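Local atomic coordinates of lipoprotein (Mycoplasma mycoides subsp. capri, PDB entry 7ADK), a protein that is probably a surface-anchored peptidase of the chymotrypsin-like PA clan, belonging to a peptidase family found in mycoplasmas. Residues V503-A509 against F540-V545; H508-I513 against G535-D539. All coordinates share one frame; numbering follows the deposited sequence.

Interaction 1 (V503-A509 against F540-V545); sequences VTAIFHA and FAIVEV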
ATOM      1  N   VAL B 503       7.946  27.332 -18.235  1.00 67.24           N
ATOM      2  CA  VAL B 503       6.846  27.089 -17.282  1.00 67.24           C
ATOM      3  C   VAL B 503       6.584  28.330 -16.429  1.00 67.24           C
ATOM      4  O   VAL B 503       7.476  28.787 -15.722  1.00 67.24           O
ATOM      5  CB  VAL B 503       7.143  25.875 -16.388  1.00 67.24           C
ATOM      6  CG1 VAL B 503       6.054  25.628 -15.357  1.00 67.24           C
ATOM      7  CG2 VAL B 503       7.273  24.611 -17.213  1.00 67.24           C
ATOM      8  N   THR B 504       5.360  28.865 -16.432  1.00 67.78           N
ATOM      9  CA  THR B 504       5.039  30.180 -15.839  1.00 67.78           C
ATOM     10  C   THR B 504       3.721  30.145 -15.071  1.00 67.78           C
ATOM     11  O   THR B 504       2.720  29.702 -15.616  1.00 67.78           O
ATOM     12  CB  THR B 504       4.963  31.248 -16.952  1.00 67.78           C
ATOM     13  OG1 THR B 504       6.154  31.335 -17.698  1.00 67.78           O
ATOM     14  CG2 THR B 504       4.669  32.651 -16.440  1.00 67.78           C
ATOM     15  N   ALA B 505       3.653  30.681 -13.852  1.00 68.12           N
ATOM     16  CA  ALA B 505       2.372  30.975 -13.198  1.00 68.12           C
ATOM     17  C   ALA B 505       1.751  32.256 -13.789  1.00 68.12           C
ATOM     18  O   ALA B 505       2.319  33.339 -13.652  1.00 68.12           O
ATOM     19  CB  ALA B 505       2.591  31.084 -11.690  1.00 68.12           C
ATOM     20  N   ILE B 506       0.611  32.158 -14.473  1.00 67.04           N
ATOM     21  CA  ILE B 506       0.001  33.268 -15.232  1.00 67.04           C
ATOM     22  C   ILE B 506      -1.097  34.028 -14.487  1.00 67.04           C
ATOM     23  O   ILE B 506      -1.201  35.239 -14.640  1.00 67.04           O
ATOM     24  CB  ILE B 506      -0.451  32.737 -16.608  1.00 67.04           C
ATOM     25  CG1 ILE B 506       0.722  32.977 -17.544  1.00 67.04           C
ATOM     26  CG2 ILE B 506      -1.736  33.322 -17.142  1.00 67.04           C
ATOM     27  CD1 ILE B 506       0.461  32.663 -18.988  1.00 67.04           C
ATOM     28  N   PHE B 507      -1.895  33.358 -13.662  1.00 66.08           N
ATOM     29  CA  PHE B 507      -2.938  33.966 -12.843  1.00 66.08           C
ATOM     30  C   PHE B 507      -2.836  33.439 -11.413  1.00 66.08           C
ATOM     31  O   PHE B 507      -2.571  32.261 -11.237  1.00 66.08           O
ATOM     32  CB  PHE B 507      -4.301  33.699 -13.498  1.00 66.08           C
ATOM     33  CG  PHE B 507      -5.518  34.253 -12.784  1.00 66.08           C
ATOM     34  CD1 PHE B 507      -5.577  35.609 -12.423  1.00 66.08           C
ATOM     35  CD2 PHE B 507      -6.596  33.415 -12.450  1.00 66.08           C
ATOM     36  CE1 PHE B 507      -6.680  36.112 -11.714  1.00 66.08           C
ATOM     37  CE2 PHE B 507      -7.705  33.924 -11.760  1.00 66.08           C
ATOM     38  CZ  PHE B 507      -7.742  35.267 -11.370  1.00 66.08           C
ATOM     39  N   HIS B 508      -3.019  34.288 -10.398  1.00 65.21           N
ATOM     40  CA  HIS B 508      -2.838  33.940  -8.974  1.00 65.21           C
ATOM     41  C   HIS B 508      -4.049  34.213  -8.069  1.00 65.21           C
ATOM     42  O   HIS B 508      -3.940  34.013  -6.862  1.00 65.21           O
ATOM     43  CB  HIS B 508      -1.563  34.611  -8.437  1.00 65.21           C
ATOM     44  CG  HIS B 508      -0.353  33.748  -8.367  1.00 65.21           C
ATOM     45  ND1 HIS B 508      -0.160  32.709  -7.500  1.00 65.21           N
ATOM     46  CD2 HIS B 508       0.795  33.911  -9.064  1.00 65.21           C
ATOM     47  CE1 HIS B 508       1.084  32.261  -7.657  1.00 65.21           C
ATOM     48  NE2 HIS B 508       1.679  32.980  -8.607  1.00 65.21           N
ATOM     49  N   ALA B 509      -5.172  34.716  -8.604  1.00 66.90           N
ATOM     50  CA  ALA B 509      -6.396  34.997  -7.825  1.00 66.90           C
ATOM     51  C   ALA B 509      -6.171  35.814  -6.532  1.00 66.90           C
ATOM     52  O   ALA B 509      -6.852  35.617  -5.524  1.00 66.90           O
ATOM     53  CB  ALA B 509      -7.204  33.717  -7.598  1.00 66.90           C
ATOM     54  N   PHE B 540      -6.195  29.541  -5.601  1.00 57.41           N
ATOM     55  CA  PHE B 540      -6.331  29.074  -6.988  1.00 57.41           C
ATOM     56  C   PHE B 540      -5.330  29.796  -7.918  1.00 57.41           C
ATOM     57  O   PHE B 540      -5.200  31.015  -7.843  1.00 57.41           O
ATOM     58  CB  PHE B 540      -7.777  29.284  -7.455  1.00 57.41           C
ATOM     59  CG  PHE B 540      -7.986  29.107  -8.944  1.00 57.41           C
ATOM     60  CD1 PHE B 540      -7.701  27.879  -9.560  1.00 57.41           C
ATOM     61  CD2 PHE B 540      -8.407  30.186  -9.731  1.00 57.41           C
ATOM     62  CE1 PHE B 540      -7.830  27.730 -10.947  1.00 57.41           C
ATOM     63  CE2 PHE B 540      -8.553  30.036 -11.120  1.00 57.41           C
ATOM     64  CZ  PHE B 540      -8.271  28.806 -11.724  1.00 57.41           C
ATOM     65  N   ALA B 541      -4.644  29.080  -8.803  1.00 54.80           N
ATOM     66  CA  ALA B 541      -3.689  29.656  -9.740  1.00 54.80           C
ATOM     67  C   ALA B 541      -3.709  28.911 -11.076  1.00 54.80           C
ATOM     68  O   ALA B 541      -4.124  27.759 -11.128  1.00 54.80           O
ATOM     69  CB  ALA B 541      -2.310  29.659  -9.083  1.00 54.80           C
ATOM     70  N   ILE B 542      -3.267  29.541 -12.158  1.00 56.79           N
ATOM     71  CA  ILE B 542      -3.245  28.927 -13.491  1.00 56.79           C
ATOM     72  C   ILE B 542      -1.841  28.989 -14.084  1.00 56.79           C
ATOM     73  O   ILE B 542      -1.296  30.070 -14.282  1.00 56.79           O
ATOM     74  CB  ILE B 542      -4.288  29.554 -14.430  1.00 56.79           C
ATOM     75  CG1 ILE B 542      -5.678  29.593 -13.776  1.00 56.79           C
ATOM     76  CG2 ILE B 542      -4.321  28.794 -15.764  1.00 56.79           C
ATOM     77  CD1 ILE B 542      -6.723  30.330 -14.590  1.00 56.79           C
ATOM     78  N   VAL B 543      -1.247  27.835 -14.356  1.00 57.09           N
ATOM     79  CA  VAL B 543       0.124  27.664 -14.837  1.00 57.09           C
ATOM     80  C   VAL B 543       0.147  27.354 -16.328  1.00 57.09           C
ATOM     81  O   VAL B 543      -0.532  26.455 -16.806  1.00 57.09           O
ATOM     82  CB  VAL B 543       0.835  26.542 -14.054  1.00 57.09           C
ATOM     83  CG1 VAL B 543       2.209  26.194 -14.646  1.00 57.09           C
ATOM     84  CG2 VAL B 543       0.998  26.955 -12.591  1.00 57.09           C
ATOM     85  N   GLU B 544       0.963  28.075 -17.071  1.00 63.77           N
ATOM     86  CA  GLU B 544       1.267  27.831 -18.477  1.00 63.77           C
ATOM     87  C   GLU B 544       2.483  26.909 -18.614  1.00 63.77           C
ATOM     88  O   GLU B 544       3.494  27.096 -17.941  1.00 63.77           O
ATOM     89  CB  GLU B 544       1.489  29.183 -19.153  1.00 63.77           C
ATOM     90  CG  GLU B 544       1.842  29.111 -20.639  1.00 63.77           C
ATOM     91  CD  GLU B 544       2.166  30.496 -21.218  1.00 63.77           C
ATOM     92  OE1 GLU B 544       3.330  30.930 -21.094  1.00 63.77           O
ATOM     93  OE2 GLU B 544       1.281  31.122 -21.846  1.00 63.77           O
ATOM     94  N   VAL B 545       2.390  25.933 -19.511  1.00 62.33           N
ATOM     95  CA  VAL B 545       3.500  25.091 -19.941  1.00 62.33           C
ATOM     96  C   VAL B 545       3.609  25.125 -21.464  1.00 62.33           C
ATOM     97  O   VAL B 545       2.670  24.761 -22.172  1.00 62.33           O
ATOM     98  CB  VAL B 545       3.350  23.663 -19.402  1.00 62.33           C
ATOM     99  CG1 VAL B 545       4.560  22.832 -19.769  1.00 62.33           C
ATOM    100  CG2 VAL B 545       3.203  23.605 -17.887  1.00 62.33           C
TER
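Val503 and Val545 lie side by side where two antiparallel strands pair, Val503 CG2 resting 4.1 Å from Val545 CG1. The other branch of Val503, CG1, held opposite the backbone N (chi1 178°), meets Val543 CG1 obliquely at 4.0 Å. Ala505, opposite Val543, adds only a methyl, so the valines are the bumps on this face. Thr504 and Glu544 form a hydrogen-bonded pair whose backbone groups bond in both directions.

The regular register then breaks at a classic beta bulge. Ile542 O receives Ile506 N at 2.8 Å and, weakly, Phe507 N at 3.4 Å. The extra residue lets Ile506 lean across to the face that carries Phe507. There the isoleucine lies obliquely over the extended Glu544 chain, its CD1 3.6 Å from Glu544 CB, an apolar lid over a carboxylate that bonds through OE2 to Tyr444 and Tyr832. Farther along, Ile542 CD1 butts against the edge of the Phe507 ring, 3.8 Å from CD2. The Phe540 side chain crosses Phe507 at about a right angle, CE2 to CE2 at 4.0 Å, packing at the same ring edge that Ile542 CD1 meets.

Helix 824-831 covers Ile506, Phe507 and Ile542. On its other edge, strand 541-546 bonds to strand 442-447, while in strand 421-433 Met429 packs against Phe540 and Ile542, and Trp427 against Phe540.

Interaction 2 (H508-I513 against G535-D539); sequences HATDFI and GIFAD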
ATOM      1  N   HIS B 508      -3.019  34.288 -10.398  1.00 65.21           N
ATOM      2  CA  HIS B 508      -2.838  33.940  -8.974  1.00 65.21           C
ATOM      3  C   HIS B 508      -4.049  34.213  -8.069  1.00 65.21           C
ATOM      4  O   HIS B 508      -3.940  34.013  -6.862  1.00 65.21           O
ATOM      5  CB  HIS B 508      -1.563  34.611  -8.437  1.00 65.21           C
ATOM      6  CG  HIS B 508      -0.353  33.748  -8.367  1.00 65.21           C
ATOM      7  ND1 HIS B 508      -0.160  32.709  -7.500  1.00 65.21           N
ATOM      8  CD2 HIS B 508       0.795  33.911  -9.064  1.00 65.21           C
ATOM      9  CE1 HIS B 508       1.084  32.261  -7.657  1.00 65.21           C
ATOM     10  NE2 HIS B 508       1.679  32.980  -8.607  1.00 65.21           N
ATOM     11  N   ALA B 509      -5.172  34.716  -8.604  1.00 66.90           N
ATOM     12  CA  ALA B 509      -6.396  34.997  -7.825  1.00 66.90           C
ATOM     13  C   ALA B 509      -6.171  35.814  -6.532  1.00 66.90           C
ATOM     14  O   ALA B 509      -6.852  35.617  -5.524  1.00 66.90           O
ATOM     15  CB  ALA B 509      -7.204  33.717  -7.598  1.00 66.90           C
ATOM     16  N   THR B 510      -5.236  36.761  -6.554  1.00 72.49           N
ATOM     17  CA  THR B 510      -4.963  37.688  -5.452  1.00 72.49           C
ATOM     18  C   THR B 510      -5.760  38.971  -5.621  1.00 72.49           C
ATOM     19  O   THR B 510      -5.785  39.579  -6.687  1.00 72.49           O
ATOM     20  CB  THR B 510      -3.477  38.032  -5.349  1.00 72.49           C
ATOM     21  OG1 THR B 510      -2.940  38.375  -6.607  1.00 72.49           O
ATOM     22  CG2 THR B 510      -2.670  36.890  -4.767  1.00 72.49           C
ATOM     23  N   ASP B 511      -6.408  39.408  -4.549  1.00 76.24           N
ATOM     24  CA  ASP B 511      -7.029  40.728  -4.417  1.00 76.24           C
ATOM     25  C   ASP B 511      -8.040  41.086  -5.521  1.00 76.24           C
ATOM     26  O   ASP B 511      -8.242  42.235  -5.902  1.00 76.24           O
ATOM     27  CB  ASP B 511      -5.949  41.773  -4.160  1.00 76.24           C
ATOM     28  CG  ASP B 511      -6.381  42.884  -3.212  1.00 76.24           C
ATOM     29  OD1 ASP B 511      -7.343  42.723  -2.446  1.00 76.24           O
ATOM     30  OD2 ASP B 511      -5.747  43.946  -3.227  1.00 76.24           O
ATOM     31  N   PHE B 512      -8.742  40.063  -6.002  1.00 76.34           N
ATOM     32  CA  PHE B 512      -9.655  40.094  -7.147  1.00 76.34           C
ATOM     33  C   PHE B 512     -10.981  40.840  -6.934  1.00 76.34           C
ATOM     34  O   PHE B 512     -11.745  40.995  -7.887  1.00 76.34           O
ATOM     35  CB  PHE B 512      -9.891  38.655  -7.608  1.00 76.34           C
ATOM     36  CG  PHE B 512     -10.634  37.801  -6.607  1.00 76.34           C
ATOM     37  CD1 PHE B 512     -12.032  37.786  -6.580  1.00 76.34           C
ATOM     38  CD2 PHE B 512      -9.910  37.015  -5.699  1.00 76.34           C
ATOM     39  CE1 PHE B 512     -12.701  36.959  -5.671  1.00 76.34           C
ATOM     40  CE2 PHE B 512     -10.582  36.200  -4.781  1.00 76.34           C
ATOM     41  CZ  PHE B 512     -11.981  36.159  -4.775  1.00 76.34           C
ATOM     42  N   ILE B 513     -11.267  41.324  -5.724  1.00 82.75           N
ATOM     43  CA  ILE B 513     -12.432  42.161  -5.377  1.00 82.75           C
ATOM     44  C   ILE B 513     -12.098  43.667  -5.330  1.00 82.75           C
ATOM     45  O   ILE B 513     -13.003  44.497  -5.297  1.00 82.75           O
ATOM     46  CB  ILE B 513     -13.019  41.655  -4.033  1.00 82.75           C
ATOM     47  CG1 ILE B 513     -13.531  40.210  -4.118  1.00 82.75           C
ATOM     48  CG2 ILE B 513     -14.153  42.515  -3.467  1.00 82.75           C
ATOM     49  CD1 ILE B 513     -14.594  39.922  -5.175  1.00 82.75           C
ATOM     50  N   GLY B 535      -3.908  41.783   2.107  1.00 78.09           N
ATOM     51  CA  GLY B 535      -5.030  41.684   1.185  1.00 78.09           C
ATOM     52  C   GLY B 535      -5.919  40.470   1.417  1.00 78.09           C
ATOM     53  O   GLY B 535      -5.951  39.882   2.493  1.00 78.09           O
ATOM     54  N   ILE B 536      -6.653  40.086   0.379  1.00 76.40           N
ATOM     55  CA  ILE B 536      -7.492  38.888   0.343  1.00 76.40           C
ATOM     56  C   ILE B 536      -7.142  38.051  -0.876  1.00 76.40           C
ATOM     57  O   ILE B 536      -6.797  38.601  -1.915  1.00 76.40           O
ATOM     58  CB  ILE B 536      -9.002  39.235   0.339  1.00 76.40           C
ATOM     59  CG1 ILE B 536      -9.444  40.141  -0.829  1.00 76.40           C
ATOM     60  CG2 ILE B 536      -9.412  39.863   1.673  1.00 76.40           C
ATOM     61  CD1 ILE B 536     -10.063  39.381  -1.991  1.00 76.40           C
ATOM     62  N   PHE B 537      -7.265  36.735  -0.794  1.00 69.05           N
ATOM     63  CA  PHE B 537      -7.082  35.842  -1.936  1.00 69.05           C
ATOM     64  C   PHE B 537      -7.964  34.593  -1.820  1.00 69.05           C
ATOM     65  O   PHE B 537      -8.494  34.275  -0.759  1.00 69.05           O
ATOM     66  CB  PHE B 537      -5.587  35.505  -2.113  1.00 69.05           C
ATOM     67  CG  PHE B 537      -5.091  34.304  -1.342  1.00 69.05           C
ATOM     68  CD1 PHE B 537      -4.560  33.200  -2.017  1.00 69.05           C
ATOM     69  CD2 PHE B 537      -5.189  34.259   0.054  1.00 69.05           C
ATOM     70  CE1 PHE B 537      -4.160  32.064  -1.305  1.00 69.05           C
ATOM     71  CE2 PHE B 537      -4.798  33.121   0.766  1.00 69.05           C
ATOM     72  CZ  PHE B 537      -4.289  32.018   0.083  1.00 69.05           C
ATOM     73  N   ALA B 538      -8.116  33.858  -2.911  1.00 68.52           N
ATOM     74  CA  ALA B 538      -8.602  32.478  -2.892  1.00 68.52           C
ATOM     75  C   ALA B 538      -7.503  31.556  -3.401  1.00 68.52           C
ATOM     76  O   ALA B 538      -6.850  31.917  -4.379  1.00 68.52           O
ATOM     77  CB  ALA B 538      -9.836  32.381  -3.764  1.00 68.52           C
ATOM     78  N   ASP B 539      -7.270  30.404  -2.783  1.00 65.55           N
ATOM     79  CA  ASP B 539      -6.135  29.556  -3.150  1.00 65.55           C
ATOM     80  C   ASP B 539      -6.359  28.823  -4.493  1.00 65.55           C
ATOM     81  O   ASP B 539      -6.695  27.646  -4.551  1.00 65.55           O
ATOM     82  CB  ASP B 539      -5.778  28.646  -1.968  1.00 65.55           C
ATOM     83  CG  ASP B 539      -4.369  28.044  -2.061  1.00 65.55           C
ATOM     84  OD1 ASP B 539      -3.518  28.599  -2.779  1.00 65.55           O
ATOM     85  OD2 ASP B 539      -4.104  26.990  -1.448  1.00 65.55           O
TER
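A single backbone bridge between Thr510 and Phe537, their CA atoms 4.5 Å apart, ties the loop that follows strand 503-507 to the short strand 535-537. Two hydrogen bonds flank it. Asp511 N donates to Ile536 O at 2.8 Å from nearly in line with the carbonyl (C=O...donor angle 167°), though its N-H is somewhat bent (147°). The second, from Ala538 N to Ala509 O, is weak at 3.4 Å. Ala509 and Asp511 both adopt left-handed backbone conformations and bend the loop on either side of Thr510, consistent with a single bridge rather than a continued strand pairing.

Ile536 makes the largest single contribution to the packing. Its CG1 sits between backbone N and carbonyl carbon (chi1 58°), and the branch reaches up to the loop, where CD1 approaches the Phe512 ring obliquely, 4.3 Å from CE2. The Ile513 side chain crosses it at about a right angle, CG1 to Ile536 CD1 at 4.2 Å. Isoleucine suits this place because its CG1-CD1 arm is long enough for the end methyl to reach both neighbours. Phe512 directs its edge at the strand: Ala538 N lies in the ring plane, and Ala538 CB is 4.0 Å from Phe512 CE2, the small methyl letting the ring come close. Asp511 runs across Ile536, OD1 to CG1 at 3.7 Å, while its OD2 is bonded to Asn514 within the same loop. On the other side of the bridge Thr510 CG2 rests obliquely against Phe537 CB.

The Phe537 ring stacks on Tyr727, outside the two segments, and strand 535-537 pairs in parallel with strand 737-747. Tyr740 of that strand touches Thr510 and Phe537, and Leu729 of strand 727-730 also packs on Thr510.

The centres of interactions 1 and 2 lie about 13 Å apart, and the two contacts share His508 and Ala509. Along the chain, strand 503-507 runs into the loop 508-513; after a further 21 residues without helix or strand, 535-539 returns beside that loop and leads directly into 540-545. The outer ends of this excursion therefore pair in interaction 1 and its inner parts in interaction 2. Interaction 1 belongs to the antiparallel sheet, whereas strand 535-537 joins the mixed sheet, so the chain passes between both, consistent with a two-barrel PA-clan fold. At the junction, Asp539 bonds to His450, resembling the acid-histidine pair of such peptidases.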